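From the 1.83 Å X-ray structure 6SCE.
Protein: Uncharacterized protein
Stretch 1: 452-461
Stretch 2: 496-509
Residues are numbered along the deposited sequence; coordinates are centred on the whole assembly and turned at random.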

ATOM      1  N   LEU A 452      37.647   6.538  11.432  1.00 53.39           N
ATOM      2  CA  LEU A 452      37.557   5.951  12.774  1.00 56.63           C
ATOM      3  C   LEU A 452      36.519   4.840  12.801  1.00 56.59           C
ATOM      4  O   LEU A 452      36.816   3.684  13.119  1.00 51.17           O
ATOM      5  CB  LEU A 452      37.203   7.020  13.827  1.00 59.10           C
ATOM      6  CG  LEU A 452      38.368   7.778  14.477  1.00 62.05           C
ATOM      7  CD1 LEU A 452      39.443   8.153  13.460  1.00 65.44           C
ATOM      8  CD2 LEU A 452      37.855   9.009  15.215  1.00 60.37           C
ATOM      9  N   ALA A 453      35.285   5.199  12.448  1.00 57.60           N
ATOM     10  CA  ALA A 453      34.206   4.227  12.359  1.00 54.18           C
ATOM     11  C   ALA A 453      34.659   2.984  11.596  1.00 49.50           C
ATOM     12  O   ALA A 453      34.446   1.859  12.057  1.00 55.17           O
ATOM     13  CB  ALA A 453      32.980   4.858  11.687  1.00 56.25           C
ATOM     14  N   GLU A 454      35.281   3.184  10.438  1.00 49.13           N
ATOM     15  CA  GLU A 454      35.754   2.065   9.628  1.00 54.72           C
ATOM     16  C   GLU A 454      36.915   1.318  10.307  1.00 56.21           C
ATOM     17  O   GLU A 454      37.028   0.089  10.187  1.00 53.90           O
ATOM     18  CB  GLU A 454      36.123   2.535   8.215  1.00 58.27           C
ATOM     19  CG  GLU A 454      34.888   2.826   7.358  1.00 61.89           C
ATOM     20  CD  GLU A 454      35.209   3.216   5.919  1.00 69.64           C
ATOM     21  OE1 GLU A 454      36.253   3.865   5.675  1.00 77.49           O
ATOM     22  OE2 GLU A 454      34.394   2.886   5.024  1.00 71.37           O
ATOM     23  N   GLU A 455      37.747   2.057  11.043  1.00 58.11           N
ATOM     24  CA  GLU A 455      38.802   1.458  11.871  1.00 56.00           C
ATOM     25  C   GLU A 455      38.173   0.477  12.833  1.00 55.77           C
ATOM     26  O   GLU A 455      38.523  -0.707  12.847  1.00 60.63           O
ATOM     27  N   ILE A 456      37.200   0.957  13.604  1.00 54.37           N
ATOM     28  CA  ILE A 456      36.483   0.103  14.556  1.00 56.88           C
ATOM     29  C   ILE A 456      35.932  -1.157  13.889  1.00 58.68           C
ATOM     30  O   ILE A 456      35.972  -2.254  14.466  1.00 58.65           O
ATOM     31  CB  ILE A 456      35.323   0.850  15.256  1.00 57.05           C
ATOM     32  CG1 ILE A 456      35.873   1.995  16.121  1.00 58.16           C
ATOM     33  CG2 ILE A 456      34.496  -0.113  16.101  1.00 57.44           C
ATOM     34  CD1 ILE A 456      34.804   2.785  16.841  1.00 58.47           C
ATOM     35  N   LEU A 457      35.403  -0.992  12.680  1.00 59.21           N
ATOM     36  CA  LEU A 457      34.772  -2.092  11.970  1.00 57.57           C
ATOM     37  C   LEU A 457      35.768  -3.191  11.573  1.00 58.03           C
ATOM     38  O   LEU A 457      35.424  -4.368  11.624  1.00 57.71           O
ATOM     39  CB  LEU A 457      33.970  -1.568  10.758  1.00 58.00           C
ATOM     40  CG  LEU A 457      32.798  -0.620  11.119  1.00 58.75           C
ATOM     41  CD1 LEU A 457      32.132  -0.056   9.866  1.00 59.72           C
ATOM     42  CD2 LEU A 457      31.757  -1.278  12.010  1.00 57.02           C
ATOM     43  N   ARG A 458      37.000  -2.830  11.217  1.00 63.77           N
ATOM     44  CA  ARG A 458      38.050  -3.854  11.016  1.00 65.60           C
ATOM     45  C   ARG A 458      38.336  -4.668  12.283  1.00 65.13           C
ATOM     46  O   ARG A 458      38.551  -5.878  12.198  1.00 64.50           O
ATOM     47  CB  ARG A 458      39.349  -3.232  10.529  1.00 68.51           C
ATOM     48  CG  ARG A 458      39.243  -2.605   9.153  1.00 71.94           C
ATOM     49  CD  ARG A 458      40.571  -2.029   8.694  1.00 75.20           C
ATOM     50  NE  ARG A 458      40.347  -0.809   7.921  1.00 77.18           N
ATOM     51  CZ  ARG A 458      40.557   0.433   8.356  1.00 78.29           C
ATOM     52  NH1 ARG A 458      41.047   0.669   9.570  1.00 73.36           N
ATOM     53  NH2 ARG A 458      40.284   1.457   7.553  1.00 78.54           N
ATOM     54  N   ARG A 459      38.319  -4.012  13.445  1.00 61.86           N
ATOM     55  CA  ARG A 459      38.729  -4.632  14.720  1.00 63.71           C
ATOM     56  C   ARG A 459      37.531  -5.034  15.600  1.00 67.29           C
ATOM     57  O   ARG A 459      37.580  -4.935  16.828  1.00 63.02           O
ATOM     58  CB  ARG A 459      39.646  -3.660  15.482  1.00 62.44           C
ATOM     59  CG  ARG A 459      40.763  -3.050  14.621  1.00 61.69           C
ATOM     60  N   TRP A 460      36.460  -5.508  14.975  1.00 69.52           N
ATOM     61  CA  TRP A 460      35.186  -5.704  15.684  1.00 76.32           C
ATOM     62  C   TRP A 460      35.282  -6.649  16.912  1.00 80.86           C
ATOM     63  O   TRP A 460      34.446  -6.565  17.818  1.00 75.25           O
ATOM     64  CB  TRP A 460      34.090  -6.135  14.689  1.00 72.19           C
ATOM     65  CG  TRP A 460      32.725  -6.262  15.283  1.00 71.53           C
ATOM     66  CD1 TRP A 460      31.978  -7.406  15.388  1.00 71.40           C
ATOM     67  CD2 TRP A 460      31.942  -5.212  15.869  1.00 67.89           C
ATOM     68  NE1 TRP A 460      30.776  -7.129  16.003  1.00 71.88           N
ATOM     69  CE2 TRP A 460      30.730  -5.792  16.310  1.00 71.64           C
ATOM     70  CE3 TRP A 460      32.146  -3.840  16.065  1.00 68.63           C
ATOM     71  CZ2 TRP A 460      29.726  -5.045  16.937  1.00 68.86           C
ATOM     72  CZ3 TRP A 460      31.153  -3.101  16.688  1.00 67.50           C
ATOM     73  CH2 TRP A 460      29.957  -3.708  17.117  1.00 68.06           C
ATOM     74  N   ASP A 461      36.301  -7.514  16.959  1.00 94.13           N
ATOM     75  CA  ASP A 461      36.628  -8.270  18.189  1.00 98.58           C
ATOM     76  C   ASP A 461      36.923  -7.323  19.374  1.00 99.64           C
ATOM     77  O   ASP A 461      38.019  -6.769  19.466  1.00 97.60           O
ATOM     78  CB  ASP A 461      37.832  -9.182  17.943  1.00101.99           C
TER
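Stretch 2, residues 496-509: LKGLPLEYAVYSHL

Stretch 2 enters through a type I beta turn from Leu496 to Leu499 and continues as a helix through Leu509, which packs against the helix 452-458 of stretch 1. The two axes approach to 8.7 Å at a signed crossing angle of -127°, so the chains run in broadly opposed directions, and the contact buries 414 Å² in all.

The backbones come nearest at Ala453, whose CA lies 4.7 Å from Pro500 CA. Its side chain points toward stretch 2, with Ala453 CB 3.8 Å from Pro500 O and 4.2 Å from Tyr503 CD2, at the edge of the tyrosine ring. One turn of helix 2 beyond Ala504, His508 reaches Glu454, where His508 NE2 donates a nearly linear hydrogen bond of 3.0 Å to Glu454 OE2. Ile456 CD1 rests 4.0 Å from Pro500 CG. Leu457, in the m,t rotamer, reaches three residues of the facing helix, with CD2 3.9 Å from Pro500 CB and 4.1 Å from Leu501 CB, and CD1 3.9 Å from Ala504 CB. After the helix gives way at Arg459, the indole of Trp460 extends to the turn, its CH2 edge 3.2 Å from Lys497 O.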

ATOM      1  N   LEU A 496      25.651   2.045  22.292  1.00 67.32           N
ATOM      2  CA  LEU A 496      26.224   2.659  21.082  1.00 63.11           C
ATOM      3  C   LEU A 496      27.097   1.732  20.225  1.00 60.95           C
ATOM      4  O   LEU A 496      27.823   2.207  19.346  1.00 57.10           O
ATOM      5  CB  LEU A 496      27.048   3.885  21.458  1.00 63.58           C
ATOM      6  CG  LEU A 496      26.299   5.073  22.048  1.00 66.07           C
ATOM      7  CD1 LEU A 496      25.819   4.807  23.470  1.00 73.37           C
ATOM      8  CD2 LEU A 496      27.218   6.280  22.007  1.00 68.06           C
ATOM      9  N   LYS A 497      27.014   0.422  20.450  1.00 60.52           N
ATOM     10  CA  LYS A 497      27.852  -0.546  19.719  1.00 63.55           C
ATOM     11  C   LYS A 497      27.573  -0.588  18.208  1.00 62.44           C
ATOM     12  O   LYS A 497      28.470  -0.871  17.410  1.00 59.76           O
ATOM     13  CB  LYS A 497      27.669  -1.958  20.296  1.00 64.35           C
ATOM     14  CG  LYS A 497      28.267  -2.170  21.689  1.00 68.05           C
ATOM     15  CD  LYS A 497      28.482  -3.659  21.953  1.00 70.46           C
ATOM     16  CE  LYS A 497      29.353  -3.936  23.167  1.00 72.25           C
ATOM     17  NZ  LYS A 497      28.540  -4.074  24.405  1.00 74.50           N
ATOM     18  N   GLY A 498      26.324  -0.328  17.832  1.00 61.08           N
ATOM     19  CA  GLY A 498      25.906  -0.348  16.432  1.00 56.41           C
ATOM     20  C   GLY A 498      26.227   0.930  15.680  1.00 56.10           C
ATOM     21  O   GLY A 498      26.138   0.958  14.448  1.00 51.67           O
ATOM     22  N   LEU A 499      26.617   1.977  16.409  1.00 52.72           N
ATOM     23  CA  LEU A 499      26.849   3.309  15.832  1.00 53.92           C
ATOM     24  C   LEU A 499      27.932   3.387  14.736  1.00 56.57           C
ATOM     25  O   LEU A 499      27.754   4.106  13.734  1.00 52.10           O
ATOM     26  CB  LEU A 499      27.110   4.348  16.939  1.00 50.43           C
ATOM     27  CG  LEU A 499      27.199   5.809  16.474  1.00 54.30           C
ATOM     28  CD1 LEU A 499      25.983   6.208  15.639  1.00 54.23           C
ATOM     29  CD2 LEU A 499      27.364   6.768  17.642  1.00 53.54           C
ATOM     30  N   PRO A 500      29.049   2.655  14.907  1.00 53.27           N
ATOM     31  CA  PRO A 500      30.052   2.663  13.841  1.00 51.82           C
ATOM     32  C   PRO A 500      29.531   2.147  12.482  1.00 46.64           C
ATOM     33  O   PRO A 500      29.769   2.782  11.449  1.00 47.36           O
ATOM     34  CB  PRO A 500      31.156   1.747  14.395  1.00 53.68           C
ATOM     35  CG  PRO A 500      31.034   1.880  15.878  1.00 54.06           C
ATOM     36  CD  PRO A 500      29.560   2.030  16.141  1.00 54.91           C
ATOM     37  N   LEU A 501      28.854   1.006  12.484  1.00 47.21           N
ATOM     38  CA  LEU A 501      28.281   0.464  11.248  1.00 47.56           C
ATOM     39  C   LEU A 501      27.195   1.410  10.682  1.00 44.65           C
ATOM     40  O   LEU A 501      27.164   1.667   9.478  1.00 45.54           O
ATOM     41  CB  LEU A 501      27.708  -0.919  11.482  1.00 47.86           C
ATOM     42  CG  LEU A 501      27.122  -1.605  10.244  1.00 46.68           C
ATOM     43  CD1 LEU A 501      28.143  -1.738   9.123  1.00 46.33           C
ATOM     44  CD2 LEU A 501      26.587  -2.970  10.626  1.00 46.50           C
ATOM     45  N   GLU A 502      26.339   1.929  11.563  1.00 43.94           N
ATOM     46  CA  GLU A 502      25.275   2.875  11.170  1.00 44.35           C
ATOM     47  C   GLU A 502      25.821   4.138  10.544  1.00 46.76           C
ATOM     48  O   GLU A 502      25.266   4.630   9.565  1.00 44.74           O
ATOM     49  CB  GLU A 502      24.413   3.274  12.366  1.00 41.67           C
ATOM     50  CG  GLU A 502      23.568   2.156  12.930  1.00 42.61           C
ATOM     51  CD  GLU A 502      22.916   2.528  14.235  1.00 41.63           C
ATOM     52  OE1 GLU A 502      22.993   3.718  14.631  1.00 45.25           O
ATOM     53  OE2 GLU A 502      22.303   1.625  14.845  1.00 47.33           O
ATOM     54  N   TYR A 503      26.895   4.689  11.110  1.00 47.83           N
ATOM     55  CA  TYR A 503      27.496   5.896  10.550  1.00 46.72           C
ATOM     56  C   TYR A 503      28.181   5.639   9.219  1.00 46.58           C
ATOM     57  O   TYR A 503      28.096   6.462   8.303  1.00 46.90           O
ATOM     58  CB  TYR A 503      28.491   6.536  11.514  1.00 50.13           C
ATOM     59  CG  TYR A 503      29.019   7.829  10.966  1.00 52.61           C
ATOM     60  CD1 TYR A 503      28.193   8.939  10.863  1.00 52.93           C
ATOM     61  CD2 TYR A 503      30.333   7.941  10.514  1.00 52.02           C
ATOM     62  CE1 TYR A 503      28.659  10.132  10.349  1.00 55.58           C
ATOM     63  CE2 TYR A 503      30.809   9.133   9.989  1.00 53.91           C
ATOM     64  CZ  TYR A 503      29.966  10.230   9.908  1.00 55.90           C
ATOM     65  OH  TYR A 503      30.413  11.429   9.392  1.00 53.38           O
ATOM     66  N   ALA A 504      28.866   4.504   9.112  1.00 44.69           N
ATOM     67  CA  ALA A 504      29.482   4.098   7.843  1.00 45.40           C
ATOM     68  C   ALA A 504      28.434   3.877   6.760  1.00 44.65           C
ATOM     69  O   ALA A 504      28.622   4.265   5.610  1.00 43.36           O
ATOM     70  CB  ALA A 504      30.280   2.816   8.029  1.00 45.01           C
ATOM     71  N   VAL A 505      27.349   3.205   7.116  1.00 45.01           N
ATOM     72  CA  VAL A 505      26.323   2.920   6.123  1.00 43.28           C
ATOM     73  C   VAL A 505      25.711   4.241   5.657  1.00 41.60           C
ATOM     74  O   VAL A 505      25.637   4.486   4.461  1.00 42.52           O
ATOM     75  CB  VAL A 505      25.277   1.922   6.642  1.00 45.44           C
ATOM     76  CG1 VAL A 505      24.062   1.855   5.704  1.00 42.42           C
ATOM     77  CG2 VAL A 505      25.910   0.537   6.755  1.00 46.33           C
ATOM     78  N   TYR A 506      25.315   5.091   6.603  1.00 40.92           N
ATOM     79  CA  TYR A 506      24.791   6.412   6.285  1.00 43.21           C
ATOM     80  C   TYR A 506      25.727   7.252   5.421  1.00 46.28           C
ATOM     81  O   TYR A 506      25.277   7.960   4.502  1.00 41.97           O
ATOM     82  CB  TYR A 506      24.464   7.179   7.554  1.00 44.45           C
ATOM     83  CG  TYR A 506      24.399   8.681   7.366  1.00 46.83           C
ATOM     84  CD1 TYR A 506      23.258   9.293   6.855  1.00 48.58           C
ATOM     85  CD2 TYR A 506      25.490   9.491   7.684  1.00 46.60           C
ATOM     86  CE1 TYR A 506      23.199  10.669   6.682  1.00 48.73           C
ATOM     87  CE2 TYR A 506      25.433  10.863   7.530  1.00 48.52           C
ATOM     88  CZ  TYR A 506      24.293  11.446   7.016  1.00 51.77           C
ATOM     89  OH  TYR A 506      24.252  12.807   6.849  1.00 52.55           O
ATOM     90  N   SER A 507      27.025   7.189   5.707  1.00 44.27           N
ATOM     91  CA  SER A 507      27.983   8.012   4.972  1.00 43.32           C
ATOM     92  C   SER A 507      28.064   7.580   3.531  1.00 40.70           C
ATOM     93  O   SER A 507      28.022   8.412   2.636  1.00 43.84           O
ATOM     94  CB  SER A 507      29.382   7.977   5.626  1.00 43.13           C
ATOM     95  OG  SER A 507      29.355   8.599   6.909  1.00 45.71           O
ATOM     96  N   HIS A 508      28.192   6.288   3.290  1.00 42.95           N
ATOM     97  CA  HIS A 508      28.289   5.810   1.928  1.00 44.87           C
ATOM     98  C   HIS A 508      26.950   5.933   1.185  1.00 45.46           C
ATOM     99  O   HIS A 508      26.939   6.111  -0.033  1.00 42.33           O
ATOM    100  CB  HIS A 508      28.814   4.381   1.886  1.00 50.00           C
ATOM    101  CG  HIS A 508      30.238   4.263   2.334  1.00 54.93           C
ATOM    102  ND1 HIS A 508      31.283   4.829   1.633  1.00 57.31           N
ATOM    103  CD2 HIS A 508      30.788   3.677   3.424  1.00 56.61           C
ATOM    104  CE1 HIS A 508      32.416   4.588   2.268  1.00 57.47           C
ATOM    105  NE2 HIS A 508      32.147   3.884   3.352  1.00 60.11           N
ATOM    106  N   LEU A 509      25.827   5.816   1.901  1.00 43.14           N
ATOM    107  CA  LEU A 509      24.520   6.053   1.255  1.00 41.70           C
ATOM    108  C   LEU A 509      24.421   7.473   0.783  1.00 40.65           C
ATOM    109  O   LEU A 509      23.994   7.758  -0.355  1.00 41.31           O
ATOM    110  CB  LEU A 509      23.349   5.739   2.207  1.00 41.28           C
ATOM    111  CG  LEU A 509      23.073   4.242   2.369  1.00 40.31           C
ATOM    112  CD1 LEU A 509      22.067   4.002   3.482  1.00 40.04           C
ATOM    113  CD2 LEU A 509      22.606   3.591   1.063  1.00 43.06           C
TER